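Side-chain contacts in F420-reducing hydrogenase, subunit beta (Methanothermobacter marburgensis, PDB 4OMF), which probably carries electrons from hydrogen oxidation, by way of a four-iron cluster and FAD, to the reduction of coenzyme F420: residues Phe78-Asn81 / Val82-Leu85; Thr99-Pro103 / Cys104-Gly108; Met107-Arg110 / Lys111-Thr114. All blocks are in the same frame, centred on the assembly; numbering follows the deposited sequence. Where two conformers were deposited one is given.

Interaction 1: residues Phe78-Asn81 / Val82-Leu85. With FAD (flavin-adenine dinucleotide), chain R.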
ATOM      1  N   PHE C  78      10.000 -16.923  17.357  1.00 20.93           N
ATOM      2  CA  PHE C  78       9.720 -17.102  15.938  1.00 23.03           C
ATOM      3  C   PHE C  78      10.970 -17.294  15.092  1.00 27.00           C
ATOM      4  O   PHE C  78      11.946 -16.564  15.234  1.00 27.84           O
ATOM      5  CB  PHE C  78       8.942 -15.899  15.385  1.00 23.06           C
ATOM      6  CG  PHE C  78       7.739 -15.525  16.200  1.00 20.87           C
ATOM      7  CD1 PHE C  78       7.564 -14.225  16.644  1.00 20.16           C
ATOM      8  CD2 PHE C  78       6.769 -16.468  16.514  1.00 27.84           C
ATOM      9  CE1 PHE C  78       6.449 -13.868  17.392  1.00 23.23           C
ATOM     10  CE2 PHE C  78       5.669 -16.124  17.266  1.00 29.86           C
ATOM     11  CZ  PHE C  78       5.505 -14.814  17.709  1.00 24.90           C
ATOM     12  N   SER C  79      10.918 -18.274  14.195  1.00 21.88           N
ATOM     13  CA  SER C  79      11.877 -18.407  13.111  1.00 21.00           C
ATOM     14  C   SER C  79      11.048 -18.878  11.935  1.00 21.09           C
ATOM     15  O   SER C  79      10.738 -20.056  11.837  1.00 21.36           O
ATOM     16  CB  SER C  79      12.989 -19.398  13.436  1.00 16.89           C
ATOM     17  OG  SER C  79      13.896 -19.526  12.346  1.00 19.88           O
ATOM     18  N   PRO C  80      10.627 -17.944  11.066  1.00 19.17           N
ATOM     19  CA  PRO C  80       9.669 -18.327  10.020  1.00 19.42           C
ATOM     20  C   PRO C  80      10.369 -19.097   8.912  1.00 19.34           C
ATOM     21  O   PRO C  80      10.601 -18.547   7.827  1.00 16.67           O
ATOM     22  CB  PRO C  80       9.139 -16.980   9.506  1.00 20.20           C
ATOM     23  CG  PRO C  80       9.607 -15.946  10.511  1.00 22.20           C
ATOM     24  CD  PRO C  80      10.890 -16.500  11.068  1.00 19.07           C
ATOM     25  N   ASN C  81      10.688 -20.359   9.188  1.00 18.34           N
ATOM     26  CA  ASN C  81      11.541 -21.158   8.310  1.00 18.87           C
ATOM     27  C   ASN C  81      11.016 -21.300   6.899  1.00 19.48           C
ATOM     28  O   ASN C  81      11.805 -21.412   5.971  1.00 21.79           O
ATOM     29  CB  ASN C  81      11.749 -22.567   8.897  1.00 20.28           C
ATOM     30  CG  ASN C  81      12.723 -22.576  10.046  1.00 23.71           C
ATOM     31  OD1 ASN C  81      13.280 -21.545  10.410  1.00 21.91           O
ATOM     32  ND2 ASN C  81      12.949 -23.752  10.619  1.00 23.59           N
ATOM     33  N   VAL C  82       9.693 -21.299   6.732  1.00 18.04           N
ATOM     34  CA  VAL C  82       9.125 -21.467   5.403  1.00 14.58           C
ATOM     35  C   VAL C  82       9.583 -20.356   4.472  1.00 14.23           C
ATOM     36  O   VAL C  82       9.698 -20.594   3.269  1.00 16.04           O
ATOM     37  CB  VAL C  82       7.574 -21.508   5.441  1.00 16.32           C
ATOM     38  CG1 VAL C  82       6.978 -21.848   4.063  1.00 18.13           C
ATOM     39  CG2 VAL C  82       7.119 -22.533   6.466  1.00 18.16           C
ATOM     40  N   MET C  83       9.861 -19.165   5.002  1.00 16.52           N
ATOM     41  CA  MET C  83      10.215 -18.016   4.147  1.00 17.28           C
ATOM     42  C   MET C  83      11.447 -18.249   3.257  1.00 18.70           C
ATOM     43  O   MET C  83      11.606 -17.575   2.242  1.00 21.14           O
ATOM     44  CB  MET C  83      10.445 -16.762   5.003  1.00 17.88           C
ATOM     45  CG  MET C  83      11.784 -16.724   5.726  1.00 21.29           C
ATOM     46  SD  MET C  83      11.912 -15.325   6.909  1.00 29.52           S
ATOM     47  CE  MET C  83      11.734 -14.004   5.703  1.00 24.20           C
ATOM     48  N   MET C  84      12.336 -19.170   3.634  1.00 16.65           N
ATOM     49  CA  MET C  84      13.578 -19.343   2.872  1.00 19.27           C
ATOM     50  C   MET C  84      13.555 -20.505   1.869  1.00 14.95           C
ATOM     51  O   MET C  84      14.518 -20.700   1.144  1.00 17.60           O
ATOM     52  CB  MET C  84      14.762 -19.552   3.826  1.00 19.17           C
ATOM     53  CG  MET C  84      15.037 -18.364   4.736  1.00 21.10           C
ATOM     54  SD  MET C  84      15.618 -16.961   3.774  1.00 37.52           S
ATOM     55  CE  MET C  84      17.043 -17.719   2.987  1.00 31.38           C
ATOM     56  N   LEU C  85      12.470 -21.274   1.848  1.00 16.33           N
ATOM     57  CA  LEU C  85      12.385 -22.440   0.965  1.00 16.07           C
ATOM     58  C   LEU C  85      12.527 -22.073  -0.508  1.00 16.97           C
ATOM     59  O   LEU C  85      13.171 -22.800  -1.262  1.00 18.54           O
ATOM     60  CB  LEU C  85      11.066 -23.194   1.183  1.00 15.14           C
ATOM     61  CG  LEU C  85      10.899 -23.853   2.553  1.00 19.74           C
ATOM     62  CD1 LEU C  85       9.538 -24.543   2.598  1.00 20.75           C
ATOM     63  CD2 LEU C  85      12.004 -24.861   2.874  1.00 18.60           C
TER
HETATM   64  PA  FAD R 405      18.604 -30.438  17.367  1.00 21.12           P
HETATM   65  O1A FAD R 405      18.817 -29.690  18.658  1.00 20.55           O
HETATM   66  O2A FAD R 405      19.639 -31.337  16.757  1.00 22.67           O
HETATM   67  O5B FAD R 405      18.215 -29.361  16.259  1.00 21.12           O
HETATM   68  C5B FAD R 405      17.101 -28.517  16.582  1.00 21.81           C
HETATM   69  C4B FAD R 405      16.523 -27.999  15.263  1.00 23.30           C
HETATM   70  O4B FAD R 405      15.371 -27.200  15.539  1.00 24.29           O
HETATM   71  C3B FAD R 405      17.542 -27.118  14.552  1.00 24.79           C
HETATM   72  O3B FAD R 405      17.685 -27.485  13.171  1.00 21.05           O
HETATM   73  C2B FAD R 405      16.928 -25.729  14.653  1.00 25.17           C
HETATM   74  O2B FAD R 405      17.223 -24.955  13.480  1.00 29.28           O
HETATM   75  C1B FAD R 405      15.442 -26.001  14.786  1.00 19.96           C
HETATM   76  N9A FAD R 405      14.788 -24.902  15.518  1.00 18.57           N
HETATM   77  C8A FAD R 405      15.160 -24.428  16.720  1.00 19.52           C
HETATM   78  N7A FAD R 405      14.338 -23.427  17.114  1.00 17.65           N
HETATM   79  C5A FAD R 405      13.416 -23.269  16.124  1.00 18.43           C
HETATM   80  C6A FAD R 405      12.265 -22.368  15.887  1.00 22.65           C
HETATM   81  N6A FAD R 405      11.923 -21.406  16.785  1.00 21.71           N
HETATM   82  N1A FAD R 405      11.575 -22.545  14.749  1.00 20.14           N
HETATM   83  C2A FAD R 405      11.915 -23.467  13.823  1.00 21.72           C
HETATM   84  N3A FAD R 405      12.960 -24.318  13.961  1.00 21.49           N
HETATM   85  C4A FAD R 405      13.721 -24.249  15.082  1.00 20.42           C
HETATM   86  N1  FAD R 405       9.229 -30.485  21.942  1.00 21.47           N
HETATM   87  C2  FAD R 405       8.242 -31.232  22.581  1.00 20.74           C
HETATM   88  O2  FAD R 405       8.500 -32.404  22.919  1.00 22.08           O
HETATM   89  N3  FAD R 405       7.021 -30.635  22.864  1.00 19.91           N
HETATM   90  C4  FAD R 405       6.757 -29.338  22.476  1.00 22.00           C
HETATM   91  O4  FAD R 405       5.630 -28.852  22.717  1.00 20.32           O
HETATM   92  C4X FAD R 405       7.887 -28.437  22.462  1.00 22.69           C
HETATM   93  N5  FAD R 405       7.563 -27.020  22.157  1.00 19.24           N
HETATM   94  C5X FAD R 405       8.356 -26.491  21.040  1.00 21.18           C
HETATM   95  C6  FAD R 405       8.043 -25.171  20.674  1.00 18.08           C
HETATM   96  C7  FAD R 405       8.868 -24.482  19.776  1.00 19.78           C
HETATM   97  C7M FAD R 405       8.529 -23.056  19.362  1.00 19.56           C
HETATM   98  C8  FAD R 405       9.998 -25.129  19.281  1.00 19.24           C
HETATM   99  C8M FAD R 405      10.972 -24.491  18.309  1.00 20.29           C
HETATM  100  C9  FAD R 405      10.327 -26.450  19.657  1.00 19.54           C
HETATM  101  C9A FAD R 405       9.552 -27.110  20.617  1.00 19.92           C
HETATM  102  N10 FAD R 405       9.815 -28.470  20.926  1.00 19.58           N
HETATM  103  C10 FAD R 405       9.106 -29.114  21.923  1.00 21.69           C
HETATM  104  C1' FAD R 405      10.789 -29.299  20.188  1.00 20.57           C
HETATM  105  C2' FAD R 405      12.154 -29.367  20.820  1.00 21.20           C
HETATM  106  O2' FAD R 405      12.417 -28.390  21.718  1.00 21.08           O
HETATM  107  C3' FAD R 405      13.126 -29.682  19.939  1.00 20.94           C
HETATM  108  O3' FAD R 405      13.430 -28.677  19.081  1.00 22.09           O
HETATM  109  C4' FAD R 405      13.051 -31.056  19.295  1.00 19.98           C
HETATM  110  O4' FAD R 405      12.929 -32.107  20.277  1.00 23.63           O
HETATM  111  C5' FAD R 405      14.263 -31.305  18.392  1.00 19.12           C
HETATM  112  O5' FAD R 405      15.402 -31.595  19.188  1.00 20.17           O
HETATM  113  P   FAD R 405      16.688 -32.314  18.564  1.00 21.05           P
HETATM  114  O1P FAD R 405      16.185 -33.526  17.812  1.00 21.39           O
HETATM  115  O2P FAD R 405      17.718 -32.521  19.635  1.00 20.62           O
HETATM  116  O3P FAD R 405      17.191 -31.230  17.458  1.00 22.88           O
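Pro80 and Met83 meet across a tight turn in the loop that leads into helix 85-89. Met83 N donates to Pro80 O at 3.0 Å (N-H...O angle 155°), and the thioether sulfur Met83 SD comes to 4.1 Å from Pro80 CB. Met83 holds its CG between its own backbone N and carbonyl carbon (chi1 77°), which sends the chain back along the turn toward the proline. A second bond of the same span, Met84 N to Asn81 O at 3.3 Å, follows one residue later, and Leu85 N reaches Val82 O in the same manner. The three make a run of overlapping type I turns.

Before this run the chain is kinked by an inverse gamma turn centred on Pro80, closed by a weak bond from Asn81 N to Ser79 O. The kink brings Ser79 and Asn81 onto one side, where Ser79 OG donates to Asn81 OD1 at 2.9 Å. The serine hydroxyl lies anti to its own backbone N (chi1 179°) and turns to the amide, while Ser79 CB rests against the adenine of FAD, 3.7 Å from N1A. Beside it, Asn81 ND2 lies 3.4 Å from C2A of the same adenine. One shell further out, Asn81 ND2 donates to Val100 O on strand 97-101, and Ala48 of strand 44-51 packs on both pocket residues. Met83 lies near an acidic side chain of another protein chain.

With its oxygen accepting from a hydroxyl and its nitrogen giving to a carbonyl, the Asn81 amide has one sensible orientation. The bonds to Ser79 and Val100 thus fix its rotation, and so set ND2 as the atom that faces the adenine.

Interaction 2: residues Thr99-Pro103 / Cys104-Gly108. With SF4 (iron/sulfur cluster), chain N.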
ATOM      1  N   THR C  99      14.114 -29.612   5.400  1.00 17.57           N
ATOM      2  CA  THR C  99      13.852 -28.511   6.319  1.00 19.04           C
ATOM      3  C   THR C  99      13.360 -29.049   7.644  1.00 18.03           C
ATOM      4  O   THR C  99      12.953 -30.209   7.743  1.00 20.56           O
ATOM      5  CB  THR C  99      12.807 -27.504   5.752  1.00 24.09           C
ATOM      6  OG1 THR C  99      12.773 -26.336   6.591  1.00 24.87           O
ATOM      7  CG2 THR C  99      11.420 -28.141   5.686  1.00 20.28           C
ATOM      8  N   VAL C 100      13.419 -28.208   8.663  1.00 20.98           N
ATOM      9  CA  VAL C 100      12.809 -28.525   9.939  1.00 20.78           C
ATOM     10  C   VAL C 100      11.682 -27.522  10.148  1.00 18.00           C
ATOM     11  O   VAL C 100      11.815 -26.345   9.766  1.00 19.82           O
ATOM     12  CB  VAL C 100      13.836 -28.470  11.095  1.00 19.29           C
ATOM     13  CG1 VAL C 100      14.557 -27.135  11.106  1.00 24.48           C
ATOM     14  CG2 VAL C 100      13.159 -28.773  12.459  1.00 19.93           C
ATOM     15  N   ALA C 101      10.570 -27.998  10.714  1.00 19.30           N
ATOM     16  CA  ALA C 101       9.368 -27.173  10.836  1.00 22.88           C
ATOM     17  C   ALA C 101       8.532 -27.578  12.049  1.00 19.00           C
ATOM     18  O   ALA C 101       8.357 -28.750  12.302  1.00 17.28           O
ATOM     19  CB  ALA C 101       8.523 -27.287   9.555  1.00 19.93           C
ATOM     20  N   ILE C 102       8.022 -26.598  12.783  1.00 17.16           N
ATOM     21  CA  ILE C 102       6.980 -26.843  13.780  1.00 14.44           C
ATOM     22  C   ILE C 102       5.655 -27.116  13.025  1.00 18.00           C
ATOM     23  O   ILE C 102       5.596 -26.939  11.813  1.00 20.41           O
ATOM     24  CB  ILE C 102       6.875 -25.655  14.760  1.00 17.86           C
ATOM     25  CG1 ILE C 102       6.676 -24.328  14.012  1.00 17.71           C
ATOM     26  CG2 ILE C 102       8.142 -25.596  15.642  1.00 18.44           C
ATOM     27  CD1 ILE C 102       6.435 -23.122  14.954  1.00 14.24           C
ATOM     28  N   PRO C 103       4.613 -27.599  13.720  1.00 19.49           N
ATOM     29  CA  PRO C 103       3.432 -28.048  12.957  1.00 16.19           C
ATOM     30  C   PRO C 103       2.797 -26.983  12.037  1.00 16.72           C
ATOM     31  O   PRO C 103       2.466 -27.323  10.905  1.00 16.75           O
ATOM     32  CB  PRO C 103       2.457 -28.487  14.050  1.00 18.48           C
ATOM     33  CG  PRO C 103       3.391 -29.046  15.141  1.00 15.44           C
ATOM     34  CD  PRO C 103       4.572 -28.061  15.127  1.00 15.05           C
ATOM     35  N   CYS C 104       2.656 -25.735  12.477  1.00 18.00           N
ATOM     36  CA  CYS C 104       1.990 -24.751  11.614  1.00 19.28           C
ATOM     37  C   CYS C 104       2.831 -24.456  10.368  1.00 21.71           C
ATOM     38  O   CYS C 104       2.288 -24.198   9.297  1.00 18.41           O
ATOM     39  CB  CYS C 104       1.693 -23.453  12.372  1.00 16.70           C
ATOM     40  SG  CYS C 104       3.149 -22.699  13.124  1.00 19.91           S
ATOM     41  N   GLN C 105       4.153 -24.490  10.499  1.00 16.91           N
ATOM     42  CA  GLN C 105       5.006 -24.325   9.325  1.00 15.35           C
ATOM     43  C   GLN C 105       4.867 -25.516   8.400  1.00 16.02           C
ATOM     44  O   GLN C 105       4.827 -25.347   7.177  1.00 14.94           O
ATOM     45  CB  GLN C 105       6.461 -24.127   9.726  1.00 18.52           C
ATOM     46  CG  GLN C 105       6.713 -22.739  10.331  1.00 19.27           C
ATOM     47  CD  GLN C 105       8.067 -22.633  10.991  1.00 29.31           C
ATOM     48  OE1 GLN C 105       8.868 -23.579  10.967  1.00 34.74           O
ATOM     49  NE2 GLN C 105       8.315 -21.504  11.635  1.00 30.89           N
ATOM     50  N   THR C 106       4.779 -26.718   8.966  1.00 14.27           N
ATOM     51  CA  THR C 106       4.559 -27.910   8.167  0.66 18.34           C
ATOM     52  C   THR C 106       3.265 -27.747   7.357  1.00 19.08           C
ATOM     53  O   THR C 106       3.182 -28.172   6.221  1.00 17.01           O
ATOM     54  CB  THR C 106       4.516 -29.159   9.071  0.66 19.04           C
ATOM     55  OG1 THR C 106       5.764 -29.271   9.770  0.66 18.62           O
ATOM     56  CG2 THR C 106       4.298 -30.423   8.274  0.66 17.64           C
ATOM     57  N   MET C 107       2.253 -27.115   7.954  1.00 18.27           N
ATOM     58  CA  MET C 107       0.984 -26.920   7.251  1.00 19.35           C
ATOM     59  C   MET C 107       1.093 -25.986   6.041  1.00 19.30           C
ATOM     60  O   MET C 107       0.547 -26.265   4.976  1.00 16.82           O
ATOM     61  CB  MET C 107      -0.073 -26.388   8.215  1.00 18.02           C
ATOM     62  CG  MET C 107      -0.393 -27.403   9.288  1.00 21.20           C
ATOM     63  SD  MET C 107      -1.526 -26.722  10.528  1.00 29.06           S
ATOM     64  CE  MET C 107      -1.010 -27.625  11.965  1.00 37.51           C
ATOM     65  N   GLY C 108       1.781 -24.870   6.205  1.00 17.69           N
ATOM     66  CA  GLY C 108       2.006 -23.983   5.088  1.00 16.09           C
ATOM     67  C   GLY C 108       2.747 -24.681   3.967  1.00 17.19           C
ATOM     68  O   GLY C 108       2.424 -24.485   2.796  1.00 17.32           O
TER
HETATM   69 FE1  SF4 N 401       2.514 -23.009  15.405  1.00 18.03          FE
HETATM   70 FE2  SF4 N 401       0.671 -24.464  16.630  1.00 18.51          FE
HETATM   71 FE3  SF4 N 401       1.458 -22.168  17.742  1.00 18.06          FE
HETATM   72 FE4  SF4 N 401       3.188 -24.230  17.710  1.00 19.02          FE
HETATM   73  S1  SF4 N 401       1.168 -24.166  18.853  1.00 17.99           S
HETATM   74  S2  SF4 N 401       3.663 -22.040  17.101  1.00 17.14           S
HETATM   75  S3  SF4 N 401       2.622 -25.286  15.789  1.00 17.38           S
HETATM   76  S4  SF4 N 401       0.323 -22.375  15.759  1.00 19.33           S
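Ile102, the N-cap residue, and Pro103, the first residue of helix 103-114, meet the residues that follow them in the first turn, at the strand-to-helix junction of a beta-alpha-beta unit, which continues into strand 126-132; beside this junction sits an iron-sulfur cluster. Cys104 binds the iron FE1 through SG at 2.4 Å. Its chi1 of 56° puts the sulfur between backbone N and carbonyl carbon, and Ile102 CD1 packs on SG at 3.8 Å. Pro103 flanks the same cluster, its CD 3.5 Å from the sulfide S3. Gln105 crosses the isoleucine obliquely, with its CD 3.7 Å from Ile102 CG1. Its NE2 gives a hydrogen bond to Ser79 O in the FAD-binding loop, whereas the buried OE1 has no partner in the model. Thr106 N donates to Ile102 O at 3.0 Å, almost straight on (C=O...N angle 166°); in one of two conformers Thr106 OG1 also donates to that oxygen from above the carbonyl plane, a less certain bond. Met107 closes the turn by giving its N to Pro103 O, and its extended side chain reaches back until the methyl CE lies 4.1 Å from Pro103 CB.

Interaction 3: residues Met107-Arg110 / Lys111-Thr114. With KEN (N,N-dimethylmethanamine), chain P.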
ATOM      1  N   MET C 107       2.253 -27.115   7.954  1.00 18.27           N
ATOM      2  CA  MET C 107       0.984 -26.920   7.251  1.00 19.35           C
ATOM      3  C   MET C 107       1.093 -25.986   6.041  1.00 19.30           C
ATOM      4  O   MET C 107       0.547 -26.265   4.976  1.00 16.82           O
ATOM      5  CB  MET C 107      -0.073 -26.388   8.215  1.00 18.02           C
ATOM      6  CG  MET C 107      -0.393 -27.403   9.288  1.00 21.20           C
ATOM      7  SD  MET C 107      -1.526 -26.722  10.528  1.00 29.06           S
ATOM      8  CE  MET C 107      -1.010 -27.625  11.965  1.00 37.51           C
ATOM      9  N   GLY C 108       1.781 -24.870   6.205  1.00 17.69           N
ATOM     10  CA  GLY C 108       2.006 -23.983   5.088  1.00 16.09           C
ATOM     11  C   GLY C 108       2.747 -24.681   3.967  1.00 17.19           C
ATOM     12  O   GLY C 108       2.424 -24.485   2.796  1.00 17.32           O
ATOM     13  N   ILE C 109       3.758 -25.483   4.317  1.00 16.86           N
ATOM     14  CA  ILE C 109       4.520 -26.225   3.309  1.00 15.21           C
ATOM     15  C   ILE C 109       3.658 -27.262   2.563  1.00 16.49           C
ATOM     16  O   ILE C 109       3.718 -27.355   1.346  1.00 15.92           O
ATOM     17  CB  ILE C 109       5.756 -26.940   3.956  1.00 17.20           C
ATOM     18  CG1 ILE C 109       6.738 -25.893   4.508  1.00 16.74           C
ATOM     19  CG2 ILE C 109       6.429 -27.920   2.967  1.00 19.75           C
ATOM     20  CD1 ILE C 109       7.797 -26.486   5.419  1.00 20.10           C
ATOM     21  N   ARG C 110       2.870 -28.043   3.293  1.00 15.18           N
ATOM     22  CA  ARG C 110       2.081 -29.109   2.673  1.00 16.56           C
ATOM     23  C   ARG C 110       0.965 -28.481   1.835  1.00 18.60           C
ATOM     24  O   ARG C 110       0.596 -29.005   0.777  1.00 18.20           O
ATOM     25  CB  ARG C 110       1.494 -30.062   3.733  1.00 16.54           C
ATOM     26  CG  ARG C 110       2.519 -30.894   4.507  1.00 16.36           C
ATOM     27  CD  ARG C 110       3.508 -31.611   3.600  1.00 19.27           C
ATOM     28  NE  ARG C 110       4.172 -32.701   4.314  1.00 17.39           N
ATOM     29  CZ  ARG C 110       5.231 -33.355   3.850  1.00 18.78           C
ATOM     30  NH1 ARG C 110       5.783 -34.326   4.565  1.00 19.80           N
ATOM     31  NH2 ARG C 110       5.760 -33.018   2.679  1.00 21.64           N
ATOM     32  N   LYS C 111       0.433 -27.356   2.309  1.00 17.81           N
ATOM     33  CA  LYS C 111      -0.579 -26.643   1.541  1.00 16.24           C
ATOM     34  C   LYS C 111       0.026 -26.163   0.231  1.00 16.16           C
ATOM     35  O   LYS C 111      -0.613 -26.242  -0.814  1.00 18.19           O
ATOM     36  CB  LYS C 111      -1.157 -25.443   2.323  1.00 17.47           C
ATOM     37  CG  LYS C 111      -2.213 -24.655   1.525  1.00 17.60           C
ATOM     38  CD  LYS C 111      -2.872 -23.576   2.359  1.00 16.74           C
ATOM     39  CE  LYS C 111      -3.716 -22.684   1.459  1.00 16.72           C
ATOM     40  NZ  LYS C 111      -4.415 -21.571   2.225  1.00 17.45           N
ATOM     41  N   MET C 112       1.270 -25.690   0.286  1.00 16.78           N
ATOM     42  CA  MET C 112       1.935 -25.228  -0.922  1.00 18.79           C
ATOM     43  C   MET C 112       2.126 -26.382  -1.898  1.00 19.37           C
ATOM     44  O   MET C 112       1.909 -26.216  -3.102  1.00 17.06           O
ATOM     45  CB  MET C 112       3.294 -24.579  -0.591  1.00 18.75           C
ATOM     46  CG  MET C 112       4.170 -24.285  -1.819  1.00 15.95           C
ATOM     47  SD  MET C 112       5.293 -25.647  -2.264  1.00 20.01           S
ATOM     48  CE  MET C 112       6.339 -25.729  -0.782  1.00 18.39           C
ATOM     49  N   GLN C 113       2.484 -27.566  -1.383  1.00 18.07           N
ATOM     50  CA  GLN C 113       2.804 -28.673  -2.291  1.00 16.25           C
ATOM     51  C   GLN C 113       1.541 -29.166  -3.000  1.00 17.86           C
ATOM     52  O   GLN C 113       1.567 -29.518  -4.179  1.00 18.85           O
ATOM     53  CB  GLN C 113       3.455 -29.843  -1.552  1.00 19.54           C
ATOM     54  CG  GLN C 113       4.859 -29.576  -0.995  1.00 18.56           C
ATOM     55  CD  GLN C 113       5.422 -30.803  -0.277  1.00 22.99           C
ATOM     56  OE1 GLN C 113       4.865 -31.252   0.730  1.00 27.92           O
ATOM     57  NE2 GLN C 113       6.494 -31.368  -0.808  1.00 22.06           N
ATOM     58  N   THR C 114       0.432 -29.175  -2.271  1.00 16.26           N
ATOM     59  CA  THR C 114      -0.825 -29.661  -2.821  1.00 17.27           C
ATOM     60  C   THR C 114      -1.477 -28.603  -3.706  1.00 17.19           C
ATOM     61  O   THR C 114      -2.072 -28.947  -4.740  1.00 18.00           O
ATOM     62  CB  THR C 114      -1.778 -30.078  -1.688  1.00 19.52           C
ATOM     63  OG1 THR C 114      -1.168 -31.152  -0.969  1.00 23.22           O
ATOM     64  CG2 THR C 114      -3.096 -30.597  -2.236  1.00 21.96           C
TER
HETATM   65  CA1 KEN P 403       7.435 -36.652   1.298  1.00 39.06           C
HETATM   66  CB1 KEN P 403       7.171 -34.652  -0.200  1.00 45.87           C
HETATM   67  CC1 KEN P 403       8.334 -34.380   1.956  1.00 30.60           C
HETATM   68  NE1 KEN P 403       8.053 -35.341   0.818  1.00 43.21           N
HETATM   69  O   HOH W   1       0.483 -32.308   0.775  1.00 33.73           O
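Arg110 and Gln113 run side by side from the same face of the helix and are joined at their ends by a hydrogen bond. Arg110 NH2 donates to Gln113 OE1 at 2.8 Å with an N-H...O angle of 161°. The donor lies in the carbonyl plane on a lone pair of OE1, and the guanidinium and amide planes are only 8° apart, so the two groups form a nearly flat pair. A bend at chi2 (-50°) folds the arginine over toward the glutamine, bringing Arg110 CD to 3.2 Å from Gln113 OE1.

Further polar partners fix this pair: Arg110 NH1 makes a salt bridge to Asp204, Arg110 NE donates to Leu202 O, and Gln113 NE2 donates to Ala123 O. The guanidinium is thus held on all three nitrogens, and Asp204 probably helps keep its charge balanced. Arg110 and Gln113, with Ile126 and Asp204, line the pocket of a bound amine. This N,N-dimethylmethanamine lies at the guanidinium edge through its methyl CC1, and another of its methyls, CB1, is 3.4 Å from Gln113 NE2.

Backbone bonds of the regular alpha-helical kind link Lys111, Met112, Gln113 and Thr114 to Met107, Gly108, Ile109 and Arg110 in turn.

Apolar contact is slight: Ile109 CG2 and Met112 CE approach to 4.3 Å.

Together these residues distribute the faces of helix 103-114 among its surroundings. Ile109, Arg110 and Gln113 lie against strand 126-132 through Leu129 and Ile126, and Met112 packs on the connecting loop at Val119 and Leu122. The extended Lys111 projects to a neighbouring protein chain, where its NZ is bound by backbone atoms, so this last part of the helix also meets a subunit interface.

In the fold
Along the chain the three contacts come in series. Interaction 1 lies in the loop before helix 85-89, interaction 2 turns from strand 97-101 of the mixed sheet into helix 103-114, and interaction 3 completes that helix, sharing Met107 and Gly108 with interaction 2. The centres of interactions 1 and 2 are 9 Å apart, as are those of 2 and 3, while 1 and 3 are 13 Å apart. Val82 and Leu85 pack on Ile109, so the loop lies along the helix. Interaction 1 thus borders FAD, and interaction 2 both FAD (Val100, Ile102) and the iron-sulfur cluster, an arrangement consistent with electron transfer between neighbouring cofactors; interaction 3 carries the same helix away from them.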